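Local coordinates for protein oxygenase-reductase (Streptomyces fradiae, PDB 4OSP) that probably reduces the C-6 ketone of angucyclinones with NADPH, this chain being the C-terminal short-chain ketoreductase domain of a longer oxygenase-reductase, at residues 29-34 with 233-238; 196-201 with 239-244. One frame throughout, in Å; residues are numbered along the deposited sequence.

Interaction 1 (29-34 with 233-238); sequences GRATAI and DVADVV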
loop_
_atom_site.group_PDB
_atom_site.type_symbol
_atom_site.label_atom_id
_atom_site.label_comp_id
_atom_site.label_asym_id
_atom_site.label_seq_id
_atom_site.Cartn_x
_atom_site.Cartn_y
_atom_site.Cartn_z
ATOM N N GLY B 29 -0.314 25.313 -6.037
ATOM C CA GLY B 29 -1.662 25.845 -6.255
ATOM C C GLY B 29 -1.714 26.733 -7.484
ATOM O O GLY B 29 -2.534 26.520 -8.400
ATOM N N ARG B 30 -0.820 27.721 -7.514
ATOM C CA ARG B 30 -0.730 28.666 -8.626
ATOM C C ARG B 30 -0.630 27.965 -9.981
ATOM O O ARG B 30 -1.408 28.251 -10.887
ATOM C CB ARG B 30 0.449 29.635 -8.415
ATOM C CG ARG B 30 0.621 30.661 -9.513
ATOM C CD ARG B 30 1.733 31.652 -9.205
ATOM N NE ARG B 30 1.509 32.912 -9.920
ATOM C CZ ARG B 30 1.901 34.116 -9.487
ATOM N NH1 ARG B 30 2.567 34.235 -8.335
ATOM N NH2 ARG B 30 1.625 35.210 -10.208
ATOM N N ALA B 31 0.316 27.038 -10.112
ATOM C CA ALA B 31 0.530 26.340 -11.386
ATOM C C ALA B 31 -0.674 25.479 -11.774
ATOM O O ALA B 31 -1.005 25.346 -12.974
ATOM C CB ALA B 31 1.791 25.497 -11.327
ATOM N N THR B 32 -1.323 24.893 -10.767
ATOM C CA THR B 32 -2.522 24.094 -10.993
ATOM C C THR B 32 -3.637 24.956 -11.569
ATOM O O THR B 32 -4.248 24.592 -12.593
ATOM C CB THR B 32 -3.010 23.403 -9.702
ATOM O OG1 THR B 32 -1.988 22.521 -9.216
ATOM C CG2 THR B 32 -4.277 22.602 -9.974
ATOM N N ALA B 33 -3.885 26.104 -10.926
ATOM C CA ALA B 33 -4.876 27.053 -11.427
ATOM C C ALA B 33 -4.562 27.455 -12.876
ATOM O O ALA B 33 -5.455 27.478 -13.738
ATOM C CB ALA B 33 -4.968 28.280 -10.519
ATOM N N ILE B 34 -3.290 27.730 -13.148
ATOM C CA ILE B 34 -2.855 28.087 -14.501
ATOM C C ILE B 34 -3.114 26.972 -15.536
ATOM O O ILE B 34 -3.653 27.234 -16.622
ATOM C CB ILE B 34 -1.373 28.552 -14.510
ATOM C CG1 ILE B 34 -1.253 29.932 -13.838
ATOM C CG2 ILE B 34 -0.805 28.573 -15.929
ATOM C CD1 ILE B 34 0.164 30.333 -13.451
ATOM N N ASP B 233 5.182 20.093 -12.664
ATOM C CA ASP B 233 5.163 18.635 -12.687
ATOM C C ASP B 233 3.964 18.083 -11.922
ATOM O O ASP B 233 3.402 17.045 -12.287
ATOM C CB ASP B 233 6.460 18.075 -12.106
ATOM C CG ASP B 233 7.673 18.455 -12.930
ATOM O OD1 ASP B 233 7.567 18.487 -14.170
ATOM O OD2 ASP B 233 8.726 18.745 -12.346
ATOM N N VAL B 234 3.583 18.792 -10.865
ATOM C CA VAL B 234 2.429 18.439 -10.066
ATOM C C VAL B 234 1.147 18.957 -10.721
ATOM O O VAL B 234 0.134 18.269 -10.758
ATOM C CB VAL B 234 2.555 18.993 -8.635
ATOM C CG1 VAL B 234 1.399 18.524 -7.784
ATOM C CG2 VAL B 234 3.877 18.555 -8.010
ATOM N N ALA B 235 1.213 20.167 -11.257
ATOM C CA ALA B 235 0.046 20.803 -11.845
ATOM C C ALA B 235 -0.495 19.975 -13.013
ATOM O O ALA B 235 -1.698 19.884 -13.210
ATOM C CB ALA B 235 0.397 22.213 -12.297
ATOM N N ASP B 236 0.406 19.349 -13.764
ATOM C CA ASP B 236 0.029 18.612 -14.965
ATOM C C ASP B 236 -0.660 17.284 -14.664
ATOM O O ASP B 236 -1.401 16.749 -15.491
ATOM C CB ASP B 236 1.249 18.402 -15.862
ATOM C CG ASP B 236 1.722 19.698 -16.524
ATOM O OD1 ASP B 236 0.977 20.698 -16.504
ATOM O OD2 ASP B 236 2.843 19.718 -17.067
ATOM N N VAL B 237 -0.411 16.754 -13.478
ATOM C CA VAL B 237 -1.061 15.529 -13.045
ATOM C C VAL B 237 -2.482 15.855 -12.598
ATOM O O VAL B 237 -3.426 15.171 -12.977
ATOM C CB VAL B 237 -0.274 14.845 -11.908
ATOM C CG1 VAL B 237 -1.057 13.667 -11.356
ATOM C CG2 VAL B 237 1.080 14.378 -12.428
ATOM N N VAL B 238 -2.618 16.922 -11.812
ATOM C CA VAL B 238 -3.931 17.413 -11.393
ATOM C C VAL B 238 -4.847 17.640 -12.596
ATOM O O VAL B 238 -6.014 17.250 -12.575
ATOM C CB VAL B 238 -3.828 18.727 -10.585
ATOM C CG1 VAL B 238 -5.229 19.210 -10.205
ATOM C CG2 VAL B 238 -2.971 18.523 -9.337
#
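Ala31 and Thr32 press against Ala235 where two helices of the Rossmann fold cross, helix 27-38, which follows the glycine-rich TGxxxGxG loop of the short-chain dehydrogenases, and helix 231-242. Small side chains let the two backbones come very close: the CA atoms of Thr32 and Ala235 lie 4.3 Å apart, while the axes approach to 8.1 Å at a crossing angle of -44°. The methyl CB of Ala235 is pushed up against the peptide joining Ala31 to Thr32, standing 3.5 Å from Ala31 C and as close to Thr32 N, and it also meets Ala31 CB at 3.7 Å. Thr32 reaches across with both branches. With chi1 at -61° its hydroxyl lies beside the backbone N and the methyl CG2 anti to it, which carries CG2 to Val238 CG1 at 3.5 Å, the two side chains crossing at about a right angle one turn further along the partner helix. The hydroxyl oxygen OG1 lies 3.7 Å from Ala235 CA; its hydrogen bond goes back to the carbonyl of Ile28 in its own helix, so this buried polar atom is satisfied without any bond across the interface. Just beyond the apolar patch, a salt bridge from Asp236 to Arg35 ties the same two helices together. Asp236 also pairs, as does Asp233, with Arg247 of a second subunit, which places the outer flank of helix 231-242 at a subunit interface. On the inner side, the second methyl of Val238, CG2, lies 4.1 Å from Thr32 OG1.

Interaction 2 (196-201 with 239-244); sequences NSVGPG and AFLAGD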
loop_
_atom_site.group_PDB
_atom_site.type_symbol
_atom_site.label_atom_id
_atom_site.label_comp_id
_atom_site.label_asym_id
_atom_site.label_seq_id
_atom_site.Cartn_x
_atom_site.Cartn_y
_atom_site.Cartn_z
ATOM N N ASN B 196 -9.576 11.736 -5.930
ATOM C CA ASN B 196 -8.215 11.222 -5.920
ATOM C C ASN B 196 -7.259 12.117 -5.134
ATOM O O ASN B 196 -7.548 13.288 -4.865
ATOM C CB ASN B 196 -7.706 11.031 -7.352
ATOM C CG ASN B 196 -8.408 9.897 -8.073
ATOM O OD1 ASN B 196 -8.179 8.718 -7.779
ATOM N ND2 ASN B 196 -9.256 10.244 -9.026
ATOM N N SER B 197 -6.126 11.546 -4.761
ATOM C CA SER B 197 -5.064 12.271 -4.065
ATOM C C SER B 197 -3.857 12.356 -4.987
ATOM O O SER B 197 -3.614 11.455 -5.784
ATOM C CB SER B 197 -4.670 11.541 -2.784
ATOM O OG SER B 197 -5.562 11.830 -1.732
ATOM N N VAL B 198 -3.139 13.469 -4.903
ATOM C CA VAL B 198 -1.889 13.650 -5.618
ATOM C C VAL B 198 -0.816 13.987 -4.577
ATOM O O VAL B 198 -0.999 14.900 -3.769
ATOM C CB VAL B 198 -1.991 14.789 -6.663
ATOM C CG1 VAL B 198 -0.658 14.974 -7.379
ATOM C CG2 VAL B 198 -3.091 14.495 -7.678
ATOM N N GLY B 199 0.274 13.225 -4.578
ATOM C CA GLY B 199 1.352 13.412 -3.610
ATOM C C GLY B 199 2.603 13.997 -4.239
ATOM O O GLY B 199 3.271 13.336 -5.034
ATOM N N PRO B 200 2.921 15.260 -3.908
ATOM C CA PRO B 200 4.160 15.876 -4.400
ATOM C C PRO B 200 5.396 15.296 -3.700
ATOM O O PRO B 200 5.281 14.697 -2.628
ATOM C CB PRO B 200 4.004 17.355 -4.015
ATOM C CG PRO B 200 2.587 17.529 -3.557
ATOM C CD PRO B 200 2.130 16.185 -3.083
ATOM N N GLY B 201 6.556 15.446 -4.321
ATOM C CA GLY B 201 7.820 15.321 -3.612
ATOM C C GLY B 201 8.320 16.717 -3.292
ATOM O O GLY B 201 7.528 17.655 -3.155
ATOM N N ALA B 239 -4.306 18.260 -13.644
ATOM C CA ALA B 239 -5.085 18.557 -14.842
ATOM C C ALA B 239 -5.605 17.288 -15.507
ATOM O O ALA B 239 -6.744 17.240 -15.954
ATOM C CB ALA B 239 -4.256 19.368 -15.824
ATOM N N PHE B 240 -4.758 16.262 -15.566
ATOM C CA PHE B 240 -5.176 14.967 -16.054
ATOM C C PHE B 240 -6.338 14.394 -15.227
ATOM O O PHE B 240 -7.355 13.981 -15.786
ATOM C CB PHE B 240 -4.000 13.993 -16.055
ATOM C CG PHE B 240 -4.418 12.553 -16.180
ATOM C CD1 PHE B 240 -5.000 12.080 -17.368
ATOM C CD2 PHE B 240 -4.280 11.681 -15.108
ATOM C CE1 PHE B 240 -5.411 10.768 -17.470
ATOM C CE2 PHE B 240 -4.683 10.363 -15.214
ATOM C CZ PHE B 240 -5.243 9.907 -16.394
ATOM N N LEU B 241 -6.186 14.359 -13.902
ATOM C CA LEU B 241 -7.270 13.848 -13.038
ATOM C C LEU B 241 -8.575 14.601 -13.277
ATOM O O LEU B 241 -9.673 14.029 -13.184
ATOM C CB LEU B 241 -6.893 13.927 -11.550
ATOM C CG LEU B 241 -5.791 12.968 -11.082
ATOM C CD1 LEU B 241 -5.415 13.219 -9.623
ATOM C CD2 LEU B 241 -6.216 11.520 -11.292
ATOM N N ALA B 242 -8.439 15.883 -13.585
ATOM C CA ALA B 242 -9.570 16.776 -13.687
ATOM C C ALA B 242 -10.332 16.604 -15.003
ATOM O O ALA B 242 -11.443 17.109 -15.146
ATOM C CB ALA B 242 -9.105 18.211 -13.526
ATOM N N GLY B 243 -9.739 15.884 -15.951
ATOM C CA GLY B 243 -10.344 15.721 -17.259
ATOM C C GLY B 243 -10.999 14.374 -17.466
ATOM O O GLY B 243 -10.967 13.512 -16.587
ATOM N N ASP B 244 -11.564 14.192 -18.658
ATOM C CA ASP B 244 -12.333 13.000 -18.997
ATOM C C ASP B 244 -11.478 11.716 -19.065
ATOM O O ASP B 244 -11.987 10.617 -18.815
ATOM C CB ASP B 244 -13.098 13.228 -20.311
ATOM C CG ASP B 244 -13.946 12.026 -20.721
ATOM O OD1 ASP B 244 -14.931 11.700 -20.017
ATOM O OD2 ASP B 244 -13.629 11.407 -21.758
#
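Strand 194-204 of the parallel Rossmann sheet is packed here against the last turn of helix 231-242, the helix of the beta-alpha-beta connection that runs on to strand 253-256, itself paired parallel with 194-204. One leucine makes the contact: the side chain of Leu241 drops from the helix onto the sheet and meets Asn196 and Val198, two strand residues that point to the same face. Its CG lies beside the backbone N (chi1 -69°) and the chain then runs out extended (chi2 175°), which carries the methyl CD1 down to the strand. There CD1 approaches Val198 CG2 to 3.3 Å, tighter than an ordinary methyl-methyl contact, as the two side chains slide past each other in opposite directions. The same methyl touches the aliphatic CB of Asn196 at 3.9 Å. The second methyl, CD2, faces the amide end of that asparagine, 4.0 Å from ND2. This amide is buried yet has polar partners on both of its atoms, ND2 donating to the carbonyl of Ile249 and OD1 bonded to Ser252 OG; held from both ends, the group should turn little against the leucine. Ile153 and Leu254, from the strands on the two sides of 194-204, also touch Leu241 and add to its apolar surroundings. Phe240, the preceding residue, turns elsewhere and stacks its ring on Phe240 of a second subunit. At the end of the helix the chain closes with a 3.1 Å hydrogen bond from Gly243 N to Phe240 O.

Overall arrangement
Helix 231-242 is common to both interactions, whose centres lie 9 Å apart: Ala235 and Val238 turn to helix 27-38 in interaction 1, and Leu241 to the sheet in interaction 2. Val234 CG1 lies 4.1 Å and Val237 CG1 4.2 Å from Val198 CG1, so the two contacts adjoin through the sheet-facing valines of the shared helix. NADP(+) is not bound to this chain in the model, but two residues known to bind it are near. Between side chains, Thr32 is about 4 Å from Ile28, on its own helix, and about 5 Å from Asn107, whereas Val198 is about 7 Å and 8 Å from them; by these two residues interaction 1 appears the closer to the cofactor site.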